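Local coordinates for acetyl-CoA hydrolase/transferase family protein (Porphyromonas gingivalis, PDB 2NVV), which probably transfers coenzyme A between acyl-CoA and acetate or hydrolyses acetyl-CoA, through a predicted glutamyl-CoA thioester intermediate, and carries bound zinc, at residues L103-L108 with Y335-E340; F405-A410 with P454-Y459; D217-A222 with S308-V313; E13-N18 with V120-I125. One frame throughout, in Å; residues are numbered along the deposited sequence.

Contact 1: L103-L108 with Y335-E340; sequences LHLSTL and YSNNPE
The predicted active site of this acetyl-CoA hydrolase/transferase, where the N- and C-terminal parts of the chain meet, is bordered here by the loop 103-108 and by the short break, at Asn337 and Asn338, between helices 333-336 and 339-345. The backbones come closest at Ser106 and Asn337, whose CA atoms are 5.1 Å apart. Ser106 CB rests against Asn337 O at 3.2 Å and, side chain to side chain, lies 3.6 Å from Asn337 CB. Its hydroxyl sits between backbone N and carbonyl carbon (chi1 75°), which brings Ser106 OG to 3.7 Å from Pro339 CD; its hydrogen bond goes elsewhere, to Asp381. Leu105 and Asn337 run side by side in the same direction, Leu105 CB meeting Asn337 ND2 at 3.7 Å. The Asn337 amide is held at both ends: Ser336 OG donates to Asn337 OD1 in the carbonyl plane (2.7 Å), and ND2 is bonded to Glu284 OE2. These two bonds fix the amide's rotation. Just beyond, Asn338 is the N-cap of the next helix, its OD1 taking Glu340 N on a lone pair at 2.8 Å. From the second subunit, Arg343 bonds Ser106 O. Glu284 is the predicted thioester-forming residue, whose carboxylate Asn337 could stabilise as an anion, consistent with a CoA-transferase active site formed between two Rossmann-like domains.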
loop_
_atom_site.group_PDB
_atom_site.type_symbol
_atom_site.label_atom_id
_atom_site.label_comp_id
_atom_site.label_asym_id
_atom_site.label_seq_id
_atom_site.Cartn_x
_atom_site.Cartn_y
_atom_site.Cartn_z
ATOM N N LEU A 103 2.036 8.387 9.649
ATOM C CA LEU A 103 2.610 7.903 8.399
ATOM C C LEU A 103 2.922 6.430 8.464
ATOM O O LEU A 103 2.900 5.838 9.532
ATOM C CB LEU A 103 3.911 8.658 8.115
ATOM C CG LEU A 103 3.894 10.180 8.181
ATOM C CD1 LEU A 103 5.320 10.693 8.252
ATOM C CD2 LEU A 103 3.160 10.735 6.975
ATOM N N HIS A 104 3.192 5.838 7.308
ATOM C CA HIS A 104 3.587 4.438 7.254
ATOM C C HIS A 104 4.973 4.524 7.888
ATOM O O HIS A 104 5.833 5.267 7.411
ATOM C CB HIS A 104 3.688 3.948 5.802
ATOM C CG HIS A 104 2.371 3.869 5.096
ATOM N ND1 HIS A 104 1.320 3.105 5.560
ATOM C CD2 HIS A 104 1.940 4.447 3.948
ATOM C CE1 HIS A 104 0.299 3.216 4.728
ATOM N NE2 HIS A 104 0.649 4.024 3.742
ATOM N N LEU A 105 5.183 3.783 8.969
ATOM C CA LEU A 105 6.449 3.840 9.690
ATOM C C LEU A 105 7.723 3.643 8.872
ATOM O O LEU A 105 8.708 4.343 9.074
ATOM C CB LEU A 105 6.415 2.856 10.864
ATOM C CG LEU A 105 5.301 3.130 11.877
ATOM C CD1 LEU A 105 5.503 2.256 13.103
ATOM C CD2 LEU A 105 5.290 4.612 12.264
ATOM N N SER A 106 7.711 2.712 7.932
ATOM C CA SER A 106 8.914 2.459 7.137
ATOM C C SER A 106 9.369 3.622 6.257
ATOM O O SER A 106 10.491 3.613 5.756
ATOM C CB SER A 106 8.703 1.237 6.236
ATOM O OG SER A 106 7.870 1.555 5.138
ATOM N N THR A 107 8.514 4.624 6.067
ATOM C CA THR A 107 8.851 5.740 5.183
ATOM C C THR A 107 9.415 7.022 5.778
ATOM O O THR A 107 9.977 7.822 5.035
ATOM C CB THR A 107 7.638 6.144 4.327
ATOM O OG1 THR A 107 6.635 6.736 5.162
ATOM C CG2 THR A 107 7.034 4.932 3.653
ATOM N N LEU A 108 9.280 7.223 7.090
ATOM C CA LEU A 108 9.761 8.456 7.733
ATOM C C LEU A 108 11.258 8.757 7.600
ATOM O O LEU A 108 11.653 9.902 7.359
ATOM C CB LEU A 108 9.379 8.470 9.219
ATOM C CG LEU A 108 9.798 9.724 10.001
ATOM C CD1 LEU A 108 9.185 10.962 9.382
ATOM C CD2 LEU A 108 9.359 9.597 11.438
ATOM N N TYR A 335 13.976 -0.581 8.124
ATOM C CA TYR A 335 14.256 -1.959 7.731
ATOM C C TYR A 335 13.279 -2.975 8.308
ATOM O O TYR A 335 12.833 -3.863 7.600
ATOM C CB TYR A 335 15.669 -2.344 8.123
ATOM C CG TYR A 335 16.717 -1.647 7.297
ATOM C CD1 TYR A 335 17.160 -0.362 7.623
ATOM C CD2 TYR A 335 17.254 -2.267 6.166
ATOM C CE1 TYR A 335 18.111 0.281 6.843
ATOM C CE2 TYR A 335 18.197 -1.633 5.381
ATOM C CZ TYR A 335 18.626 -0.363 5.719
ATOM O OH TYR A 335 19.573 0.244 4.928
ATOM N N SER A 336 12.941 -2.848 9.585
ATOM C CA SER A 336 12.008 -3.775 10.210
ATOM C C SER A 336 10.631 -3.785 9.519
ATOM O O SER A 336 9.936 -4.804 9.517
ATOM C CB SER A 336 11.842 -3.442 11.703
ATOM O OG SER A 336 11.146 -2.224 11.902
ATOM N N ASN A 337 10.254 -2.658 8.925
ATOM C CA ASN A 337 8.959 -2.522 8.251
ATOM C C ASN A 337 9.092 -2.341 6.751
ATOM O O ASN A 337 8.145 -1.936 6.095
ATOM C CB ASN A 337 8.205 -1.299 8.794
ATOM C CG ASN A 337 7.875 -1.413 10.261
ATOM O OD1 ASN A 337 8.640 -1.976 11.047
ATOM N ND2 ASN A 337 6.735 -0.862 10.643
ATOM N N ASN A 338 10.251 -2.656 6.200
ATOM C CA ASN A 338 10.463 -2.441 4.778
ATOM C C ASN A 338 9.673 -3.328 3.819
ATOM O O ASN A 338 9.720 -4.549 3.897
ATOM C CB ASN A 338 11.956 -2.542 4.459
ATOM C CG ASN A 338 12.312 -1.881 3.143
ATOM O OD1 ASN A 338 12.031 -2.414 2.069
ATOM N ND2 ASN A 338 12.914 -0.707 3.219
ATOM N N PRO A 339 8.924 -2.706 2.896
ATOM C CA PRO A 339 8.115 -3.415 1.898
ATOM C C PRO A 339 8.943 -4.438 1.126
ATOM O O PRO A 339 8.511 -5.561 0.902
ATOM C CB PRO A 339 7.615 -2.280 1.006
ATOM C CG PRO A 339 7.442 -1.139 1.991
ATOM C CD PRO A 339 8.698 -1.246 2.824
ATOM N N GLU A 340 10.142 -4.040 0.723
ATOM C CA GLU A 340 11.058 -4.915 -0.014
ATOM C C GLU A 340 11.367 -6.194 0.778
ATOM O O GLU A 340 11.259 -7.304 0.252
ATOM C CB GLU A 340 12.363 -4.165 -0.309
ATOM C CG GLU A 340 13.403 -4.950 -1.094
ATOM C CD GLU A 340 14.688 -4.166 -1.346
ATOM O OE1 GLU A 340 14.613 -2.973 -1.691
ATOM O OE2 GLU A 340 15.781 -4.748 -1.215
#

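Contact 2: F405-A410 with P454-Y459; sequences FVPMVA and PLLRQY
Pro407 CB stands 3.8 Å from the centroid of the Tyr459 ring and only 12° off the ring normal, a CH-pi contact over the centre of one face. The next corner of the same pyrrolidine turns to Leu456: Pro407 CG lies 3.8 Å from Leu456 CD2, and the two side chains cross at about a right angle. The other methyl, Leu456 CD1, reaches back to the strand, 4.0 Å from Phe405 O. One proline thus meets two residues a helical step of three apart, the spacing that places Leu456 and Tyr459 on the same side of helix 453-459. Their first torsions differ: Leu456 CG lies anti to its carbonyl carbon (chi1 -70°), whereas Tyr459 CG is anti to the backbone N (chi1 -179°), so that the ring extends past Pro407 with one face turned to it. In the fold, this is a helix packed on the exit of edge strand 405-406 of a small four-stranded mixed sheet, within the C-terminal domain and just ahead of the zinc ligand His411. Further out, Phe478 of helix 477-484 touches both Pro407 and Leu456, and Ile444 of helix 436-446 backs Leu456. The phenol is anchored by Gln470 and Asn471 N, while Gln470 NE2 also bonds Pro407 O.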
loop_
_atom_site.group_PDB
_atom_site.type_symbol
_atom_site.label_atom_id
_atom_site.label_comp_id
_atom_site.label_asym_id
_atom_site.label_seq_id
_atom_site.Cartn_x
_atom_site.Cartn_y
_atom_site.Cartn_z
ATOM N N PHE A 405 -18.110 -5.029 12.968
ATOM C CA PHE A 405 -18.360 -5.128 11.528
ATOM C C PHE A 405 -19.506 -4.206 11.139
ATOM O O PHE A 405 -20.580 -4.249 11.730
ATOM C CB PHE A 405 -18.678 -6.576 11.161
ATOM C CG PHE A 405 -17.517 -7.501 11.350
ATOM C CD1 PHE A 405 -16.560 -7.658 10.347
ATOM C CD2 PHE A 405 -17.336 -8.167 12.555
ATOM C CE1 PHE A 405 -15.446 -8.459 10.549
ATOM C CE2 PHE A 405 -16.222 -8.966 12.763
ATOM C CZ PHE A 405 -15.278 -9.110 11.760
ATOM N N VAL A 406 -19.264 -3.377 10.130
ATOM C CA VAL A 406 -20.236 -2.400 9.684
ATOM C C VAL A 406 -20.400 -2.392 8.167
ATOM O O VAL A 406 -19.578 -2.948 7.445
ATOM C CB VAL A 406 -19.787 -1.002 10.141
ATOM C CG1 VAL A 406 -19.727 -0.938 11.661
ATOM C CG2 VAL A 406 -18.418 -0.696 9.555
ATOM N N PRO A 407 -21.473 -1.761 7.662
ATOM C CA PRO A 407 -21.704 -1.697 6.214
ATOM C C PRO A 407 -20.503 -1.074 5.504
ATOM O O PRO A 407 -20.031 -1.596 4.492
ATOM C CB PRO A 407 -22.955 -0.828 6.106
ATOM C CG PRO A 407 -23.705 -1.168 7.369
ATOM C CD PRO A 407 -22.612 -1.191 8.408
HETATM N N MSE A 408 -20.026 0.049 6.040
HETATM C CA MSE A 408 -18.863 0.754 5.507
HETATM C C MSE A 408 -18.064 1.301 6.679
HETATM O O MSE A 408 -18.648 1.813 7.630
HETATM C CB MSE A 408 -19.286 1.917 4.611
HETATM C CG MSE A 408 -18.124 2.555 3.866
HETATM SE SE MSE A 408 -18.541 4.264 3.015
HETATM C CE MSE A 408 -19.261 3.651 1.317
ATOM N N VAL A 409 -16.736 1.177 6.623
ATOM C CA VAL A 409 -15.894 1.689 7.706
ATOM C C VAL A 409 -15.892 3.226 7.675
ATOM O O VAL A 409 -15.758 3.833 6.610
ATOM C CB VAL A 409 -14.421 1.160 7.621
ATOM C CG1 VAL A 409 -14.368 -0.316 7.959
ATOM C CG2 VAL A 409 -13.850 1.395 6.251
ATOM N N ALA A 410 -16.050 3.837 8.850
ATOM C CA ALA A 410 -16.075 5.288 8.987
ATOM C C ALA A 410 -14.737 5.931 8.629
ATOM O O ALA A 410 -14.641 7.151 8.515
ATOM C CB ALA A 410 -16.473 5.670 10.402
ATOM N N PRO A 454 -28.083 -10.938 10.417
ATOM C CA PRO A 454 -29.262 -10.704 9.575
ATOM C C PRO A 454 -29.422 -9.275 9.053
ATOM O O PRO A 454 -29.907 -9.043 7.936
ATOM C CB PRO A 454 -30.423 -11.155 10.471
ATOM C CG PRO A 454 -29.893 -10.997 11.844
ATOM C CD PRO A 454 -28.471 -11.458 11.739
ATOM N N LEU A 455 -28.987 -8.321 9.862
ATOM C CA LEU A 455 -29.075 -6.912 9.509
ATOM C C LEU A 455 -28.114 -6.582 8.363
ATOM O O LEU A 455 -28.449 -5.821 7.454
ATOM C CB LEU A 455 -28.753 -6.078 10.741
ATOM C CG LEU A 455 -29.383 -4.694 10.912
ATOM C CD1 LEU A 455 -30.848 -4.689 10.492
ATOM C CD2 LEU A 455 -29.232 -4.295 12.378
ATOM N N LEU A 456 -26.918 -7.160 8.397
ATOM C CA LEU A 456 -25.957 -6.915 7.331
ATOM C C LEU A 456 -26.340 -7.705 6.078
ATOM O O LEU A 456 -25.930 -7.352 4.975
ATOM C CB LEU A 456 -24.545 -7.270 7.799
ATOM C CG LEU A 456 -24.010 -6.293 8.856
ATOM C CD1 LEU A 456 -22.714 -6.822 9.445
ATOM C CD2 LEU A 456 -23.804 -4.899 8.226
ATOM N N ARG A 457 -27.129 -8.769 6.247
ATOM C CA ARG A 457 -27.575 -9.549 5.099
ATOM C C ARG A 457 -28.655 -8.733 4.402
ATOM O O ARG A 457 -28.755 -8.739 3.180
ATOM C CB ARG A 457 -28.146 -10.915 5.517
ATOM C CG ARG A 457 -27.125 -11.926 5.968
ATOM C CD ARG A 457 -27.722 -13.326 6.054
ATOM N NE ARG A 457 -26.805 -14.279 6.691
ATOM C CZ ARG A 457 -26.866 -14.657 7.967
ATOM N NH1 ARG A 457 -27.806 -14.177 8.770
ATOM N NH2 ARG A 457 -25.970 -15.511 8.444
ATOM N N GLN A 458 -29.463 -8.032 5.195
ATOM C CA GLN A 458 -30.524 -7.181 4.660
ATOM C C GLN A 458 -29.937 -5.970 3.938
ATOM O O GLN A 458 -30.549 -5.421 3.018
ATOM C CB GLN A 458 -31.436 -6.695 5.782
ATOM C CG GLN A 458 -32.353 -7.758 6.351
ATOM C CD GLN A 458 -33.242 -7.217 7.460
ATOM O OE1 GLN A 458 -32.751 -6.700 8.461
ATOM N NE2 GLN A 458 -34.551 -7.333 7.285
ATOM N N TYR A 459 -28.749 -5.551 4.357
ATOM C CA TYR A 459 -28.088 -4.412 3.739
ATOM C C TYR A 459 -27.708 -4.733 2.302
ATOM O O TYR A 459 -27.672 -3.846 1.449
ATOM C CB TYR A 459 -26.829 -4.033 4.517
ATOM C CG TYR A 459 -26.109 -2.836 3.942
ATOM C CD1 TYR A 459 -26.608 -1.546 4.118
ATOM C CD2 TYR A 459 -24.945 -2.997 3.187
ATOM C CE1 TYR A 459 -25.965 -0.443 3.553
ATOM C CE2 TYR A 459 -24.294 -1.901 2.615
ATOM C CZ TYR A 459 -24.811 -0.633 2.805
ATOM O OH TYR A 459 -24.168 0.429 2.236
#

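Contact 3: D217-A222 with S308-V313; sequences DESDFA and SVSRSV
Glu218 OE2 is the polar centre of this contact: within the loop 217-222 it accepts from Ser219 N at 3.0 Å along a nearly straight path (172°), the donor lying above the carboxylate plane, and from Ser219 OG on the anti lone pair. Two weaker bonds cross to the first turn of helix 311-318. Ser312 N reaches Glu218 OE2 at 3.3 Å with an angle of 161°, and Arg311 N donates a weak hydrogen bond to Asp217 O at 2.8 Å, bent to 130°. The carboxylate gets there because the Glu218 chain leaves anti to its backbone N and then bends at chi2, folding back over its own backbone. The negative group therefore faces the amino end of a helix, where backbone N-H groups would favour its ionised form. Packing follows: Glu218 OE2 lies 3.1 Å from Ser310 CB, and Ser219 CB is 3.7 Å from that same CB. Arg311 crosses Glu218 at about a right angle without pairing with it; Arg311 NE bonds Asn216 O instead. Ser310 occupies the N-cap position, its hydroxyl turned to Asp288 of helix 288-295. The whole is a surface loop, leading from strand 206-212 to helix 226-245, laid across a helix N-terminus whose first-turn amides it meets with a carbonyl and a carboxylate.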
loop_
_atom_site.group_PDB
_atom_site.type_symbol
_atom_site.label_atom_id
_atom_site.label_comp_id
_atom_site.label_asym_id
_atom_site.label_seq_id
_atom_site.Cartn_x
_atom_site.Cartn_y
_atom_site.Cartn_z
ATOM N N ASP A 217 9.237 -0.691 33.002
ATOM C CA ASP A 217 8.048 -0.786 33.847
ATOM C C ASP A 217 7.778 -2.276 33.970
ATOM O O ASP A 217 8.342 -3.068 33.207
ATOM C CB ASP A 217 6.834 -0.123 33.200
ATOM C CG ASP A 217 6.957 1.383 33.123
ATOM O OD1 ASP A 217 7.754 1.875 32.281
ATOM O OD2 ASP A 217 6.252 2.065 33.912
ATOM N N GLU A 218 6.945 -2.679 34.921
ATOM C CA GLU A 218 6.659 -4.095 35.023
ATOM C C GLU A 218 5.336 -4.371 34.341
ATOM O O GLU A 218 4.581 -3.450 34.035
ATOM C CB GLU A 218 6.611 -4.571 36.475
ATOM C CG GLU A 218 6.402 -6.083 36.577
ATOM C CD GLU A 218 7.538 -6.902 35.937
ATOM O OE1 GLU A 218 8.660 -6.905 36.497
ATOM O OE2 GLU A 218 7.316 -7.543 34.882
ATOM N N SER A 219 5.082 -5.651 34.087
ATOM C CA SER A 219 3.864 -6.097 33.429
ATOM C C SER A 219 2.665 -5.763 34.300
ATOM O O SER A 219 2.615 -6.144 35.473
ATOM C CB SER A 219 3.930 -7.605 33.173
ATOM O OG SER A 219 4.234 -8.313 34.366
ATOM N N ASP A 220 1.707 -5.049 33.715
ATOM C CA ASP A 220 0.506 -4.638 34.420
ATOM C C ASP A 220 -0.753 -5.357 33.924
ATOM O O ASP A 220 -1.026 -5.386 32.720
ATOM C CB ASP A 220 0.335 -3.123 34.278
ATOM C CG ASP A 220 1.409 -2.339 35.043
ATOM O OD1 ASP A 220 1.479 -1.094 34.897
ATOM O OD2 ASP A 220 2.186 -2.972 35.797
ATOM N N PHE A 221 -1.495 -5.927 34.875
ATOM C CA PHE A 221 -2.746 -6.663 34.651
ATOM C C PHE A 221 -3.061 -7.098 33.221
ATOM O O PHE A 221 -3.443 -6.270 32.371
ATOM C CB PHE A 221 -3.910 -5.838 35.198
ATOM C CG PHE A 221 -5.253 -6.495 35.043
ATOM C CD1 PHE A 221 -5.464 -7.805 35.466
ATOM C CD2 PHE A 221 -6.321 -5.787 34.499
ATOM C CE1 PHE A 221 -6.725 -8.400 35.354
ATOM C CE2 PHE A 221 -7.583 -6.371 34.385
ATOM C CZ PHE A 221 -7.786 -7.682 34.815
ATOM N N ALA A 222 -2.922 -8.401 32.962
ATOM C CA ALA A 222 -3.192 -8.951 31.628
ATOM C C ALA A 222 -4.079 -10.185 31.743
ATOM O O ALA A 222 -3.627 -11.316 31.509
ATOM C CB ALA A 222 -1.874 -9.313 30.925
ATOM N N SER A 308 10.081 -4.499 23.480
ATOM C CA SER A 308 9.194 -3.902 24.462
ATOM C C SER A 308 8.702 -4.954 25.436
ATOM O O SER A 308 7.593 -5.464 25.297
ATOM C CB SER A 308 8.014 -3.244 23.755
ATOM O OG SER A 308 8.465 -2.212 22.896
ATOM N N VAL A 309 9.530 -5.265 26.429
ATOM C CA VAL A 309 9.190 -6.281 27.418
ATOM C C VAL A 309 9.121 -5.740 28.844
ATOM O O VAL A 309 9.640 -4.665 29.130
ATOM C CB VAL A 309 10.205 -7.432 27.379
ATOM C CG1 VAL A 309 10.200 -8.072 25.995
ATOM C CG2 VAL A 309 11.591 -6.910 27.741
ATOM N N SER A 310 8.473 -6.494 29.729
ATOM C CA SER A 310 8.336 -6.086 31.120
ATOM C C SER A 310 9.689 -6.130 31.819
ATOM O O SER A 310 10.638 -6.704 31.295
ATOM C CB SER A 310 7.332 -6.993 31.835
ATOM O OG SER A 310 7.691 -8.353 31.714
ATOM N N ARG A 311 9.776 -5.513 32.994
ATOM C CA ARG A 311 11.026 -5.474 33.754
ATOM C C ARG A 311 11.537 -6.867 34.096
ATOM O O ARG A 311 12.737 -7.124 34.059
ATOM C CB ARG A 311 10.843 -4.676 35.047
ATOM C CG ARG A 311 12.092 -4.630 35.931
ATOM C CD ARG A 311 11.826 -3.892 37.230
ATOM N NE ARG A 311 11.249 -2.570 36.996
ATOM C CZ ARG A 311 10.828 -1.759 37.961
ATOM N NH1 ARG A 311 10.314 -0.573 37.665
ATOM N NH2 ARG A 311 10.928 -2.138 39.224
ATOM N N SER A 312 10.622 -7.765 34.432
ATOM C CA SER A 312 11.006 -9.125 34.783
ATOM C C SER A 312 11.665 -9.824 33.605
ATOM O O SER A 312 12.645 -10.555 33.762
ATOM C CB SER A 312 9.783 -9.924 35.219
ATOM O OG SER A 312 10.091 -11.313 35.261
ATOM N N VAL A 313 11.113 -9.583 32.423
ATOM C CA VAL A 313 11.604 -10.186 31.196
ATOM C C VAL A 313 12.928 -9.598 30.715
ATOM O O VAL A 313 13.821 -10.333 30.279
ATOM C CB VAL A 313 10.549 -10.056 30.079
ATOM C CG1 VAL A 313 11.118 -10.538 28.759
ATOM C CG2 VAL A 313 9.318 -10.875 30.436
#

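Contact 4: E13-N18 with V120-I125; sequences EFVHHN and VDVAII
At its tighter end this contact rests on one valine. Val15 CG2 meets Val122 CG1 at 4.2 Å and, a little farther off, Ile124 CD1 at 4.4 Å; both are ordinary methyl-methyl contacts. From strand 122-127, Val122 and Ile124, two residues apart, both present methyls on the side facing Val15, and Ile124 brings its CD1 near by the end of its chain. Val122 CG1 is also 4.2 Å from Phe14 O. The strand lies inside the parallel sheet of the N-terminal domain, next to 20-23, and the loop 13-18 is the connection that leads from helix 8-12 into that neighbour; Val15 thus covers part of one face of a Rossmann-like alpha/beta sheet, near the start of strand 122-127. Val21 of strand 20-23 and Ile39 of helix 35-47 complete the apolar surroundings of Val15. Toward the exposed Asn18 the fit loosens: its side chain comes no nearer than 6.9 Å to residues 120-125. Residues 14-18 run at 124° to residues 121-124, and His16 and His17 make no contact with the strand segment. There the chemistry is polar, with Asn18 OD1 bonded to Lys78 and Asp121 OD2 receiving the backbone N of Asn20.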
loop_
_atom_site.group_PDB
_atom_site.type_symbol
_atom_site.label_atom_id
_atom_site.label_comp_id
_atom_site.label_asym_id
_atom_site.label_seq_id
_atom_site.Cartn_x
_atom_site.Cartn_y
_atom_site.Cartn_z
ATOM N N GLU A 13 18.320 23.364 27.676
ATOM C CA GLU A 13 18.618 24.707 27.199
ATOM C C GLU A 13 19.029 24.704 25.734
ATOM O O GLU A 13 18.993 25.743 25.077
ATOM C CB GLU A 13 19.721 25.344 28.053
ATOM C CG GLU A 13 19.332 25.567 29.519
ATOM C CD GLU A 13 20.425 26.266 30.315
ATOM O OE1 GLU A 13 20.863 27.353 29.877
ATOM O OE2 GLU A 13 20.852 25.743 31.372
ATOM N N PHE A 14 19.409 23.532 25.224
ATOM C CA PHE A 14 19.818 23.400 23.831
ATOM C C PHE A 14 18.621 23.248 22.894
ATOM O O PHE A 14 18.788 23.156 21.673
ATOM C CB PHE A 14 20.752 22.208 23.649
ATOM C CG PHE A 14 22.092 22.380 24.305
ATOM C CD1 PHE A 14 22.284 22.038 25.644
ATOM C CD2 PHE A 14 23.169 22.893 23.587
ATOM C CE1 PHE A 14 23.526 22.207 26.254
ATOM C CE2 PHE A 14 24.412 23.063 24.189
ATOM C CZ PHE A 14 24.589 22.719 25.523
ATOM N N VAL A 15 17.420 23.210 23.468
ATOM C CA VAL A 15 16.196 23.093 22.683
ATOM C C VAL A 15 15.485 24.434 22.764
ATOM O O VAL A 15 15.241 24.954 23.857
ATOM C CB VAL A 15 15.266 21.983 23.233
ATOM C CG1 VAL A 15 13.970 21.952 22.444
ATOM C CG2 VAL A 15 15.964 20.629 23.158
ATOM N N HIS A 16 15.159 24.997 21.604
ATOM C CA HIS A 16 14.503 26.297 21.551
ATOM C C HIS A 16 13.153 26.227 20.855
ATOM O O HIS A 16 12.843 25.254 20.168
ATOM C CB HIS A 16 15.403 27.285 20.827
ATOM C CG HIS A 16 16.832 27.213 21.256
ATOM N ND1 HIS A 16 17.290 27.775 22.428
ATOM C CD2 HIS A 16 17.901 26.612 20.685
ATOM C CE1 HIS A 16 18.579 27.526 22.561
ATOM N NE2 HIS A 16 18.975 26.820 21.516
ATOM N N HIS A 17 12.346 27.263 21.039
ATOM C CA HIS A 17 11.035 27.299 20.423
ATOM C C HIS A 17 11.189 27.166 18.920
ATOM O O HIS A 17 12.115 27.730 18.327
ATOM C CB HIS A 17 10.324 28.609 20.759
ATOM C CG HIS A 17 9.129 28.881 19.902
ATOM N ND1 HIS A 17 9.066 29.946 19.028
ATOM C CD2 HIS A 17 7.965 28.206 19.757
ATOM C CE1 HIS A 17 7.914 29.917 18.382
ATOM N NE2 HIS A 17 7.227 28.869 18.805
ATOM N N ASN A 18 10.285 26.405 18.314
ATOM C CA ASN A 18 10.278 26.191 16.871
ATOM C C ASN A 18 11.361 25.240 16.368
ATOM O O ASN A 18 11.512 25.047 15.163
ATOM C CB ASN A 18 10.394 27.523 16.141
ATOM C CG ASN A 18 9.594 27.547 14.858
ATOM O OD1 ASN A 18 8.365 27.427 14.879
ATOM N ND2 ASN A 18 10.289 27.703 13.724
ATOM N N VAL A 120 16.056 18.861 11.144
ATOM C CA VAL A 120 16.075 18.223 12.456
ATOM C C VAL A 120 17.127 19.050 13.200
ATOM O O VAL A 120 18.319 18.985 12.883
ATOM C CB VAL A 120 16.567 16.757 12.406
ATOM C CG1 VAL A 120 16.462 16.150 13.785
ATOM C CG2 VAL A 120 15.761 15.946 11.416
ATOM N N ASP A 121 16.689 19.843 14.169
ATOM C CA ASP A 121 17.612 20.685 14.916
ATOM C C ASP A 121 18.422 19.922 15.956
ATOM O O ASP A 121 19.642 20.050 16.037
ATOM C CB ASP A 121 16.833 21.813 15.579
ATOM C CG ASP A 121 16.278 22.783 14.575
ATOM O OD1 ASP A 121 17.072 23.537 13.977
ATOM O OD2 ASP A 121 15.052 22.780 14.371
ATOM N N VAL A 122 17.736 19.126 16.758
ATOM C CA VAL A 122 18.412 18.342 17.769
ATOM C C VAL A 122 17.804 16.945 17.859
ATOM O O VAL A 122 16.642 16.718 17.483
ATOM C CB VAL A 122 18.382 19.077 19.158
ATOM C CG1 VAL A 122 17.263 20.108 19.181
ATOM C CG2 VAL A 122 18.205 18.097 20.288
ATOM N N ALA A 123 18.626 16.003 18.318
ATOM C CA ALA A 123 18.215 14.624 18.494
ATOM C C ALA A 123 18.463 14.262 19.950
ATOM O O ALA A 123 19.579 14.432 20.453
ATOM C CB ALA A 123 19.029 13.719 17.584
ATOM N N ILE A 124 17.418 13.804 20.641
ATOM C CA ILE A 124 17.565 13.377 22.030
ATOM C C ILE A 124 17.547 11.854 21.952
ATOM O O ILE A 124 16.595 11.281 21.431
ATOM C CB ILE A 124 16.387 13.813 22.921
ATOM C CG1 ILE A 124 15.931 15.236 22.580
ATOM C CG2 ILE A 124 16.800 13.716 24.380
ATOM C CD1 ILE A 124 16.891 16.317 22.931
ATOM N N ILE A 125 18.588 11.194 22.451
ATOM C CA ILE A 125 18.628 9.740 22.387
ATOM C C ILE A 125 18.996 9.060 23.705
ATOM O O ILE A 125 19.724 9.620 24.518
ATOM C CB ILE A 125 19.622 9.266 21.302
ATOM C CG1 ILE A 125 21.037 9.727 21.648
ATOM C CG2 ILE A 125 19.224 9.830 19.954
ATOM C CD1 ILE A 125 22.111 9.240 20.683
#

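Contacts 1, 2 and 4 are mostly buried, whereas contact 3 lies at the surface; they share no helix or strand. Only contact 3 has hydrogen bonds between its segments, both weak, and they meet a helix start. Contacts 2 and 4 are apolar, one packing a helix on a proline, the other a loop on a central strand; they lie on opposite sides of the chain's centre, with their centres about 48 Å apart. Contact 1, nearest that centre, joins the N- and C-terminal parts of the chain through close van der Waals contact, while Ser106 OG, Ser106 O and Asn337 ND2 bond outside the two segments. Contact 3 is nested inside the loop that contact 1 closes.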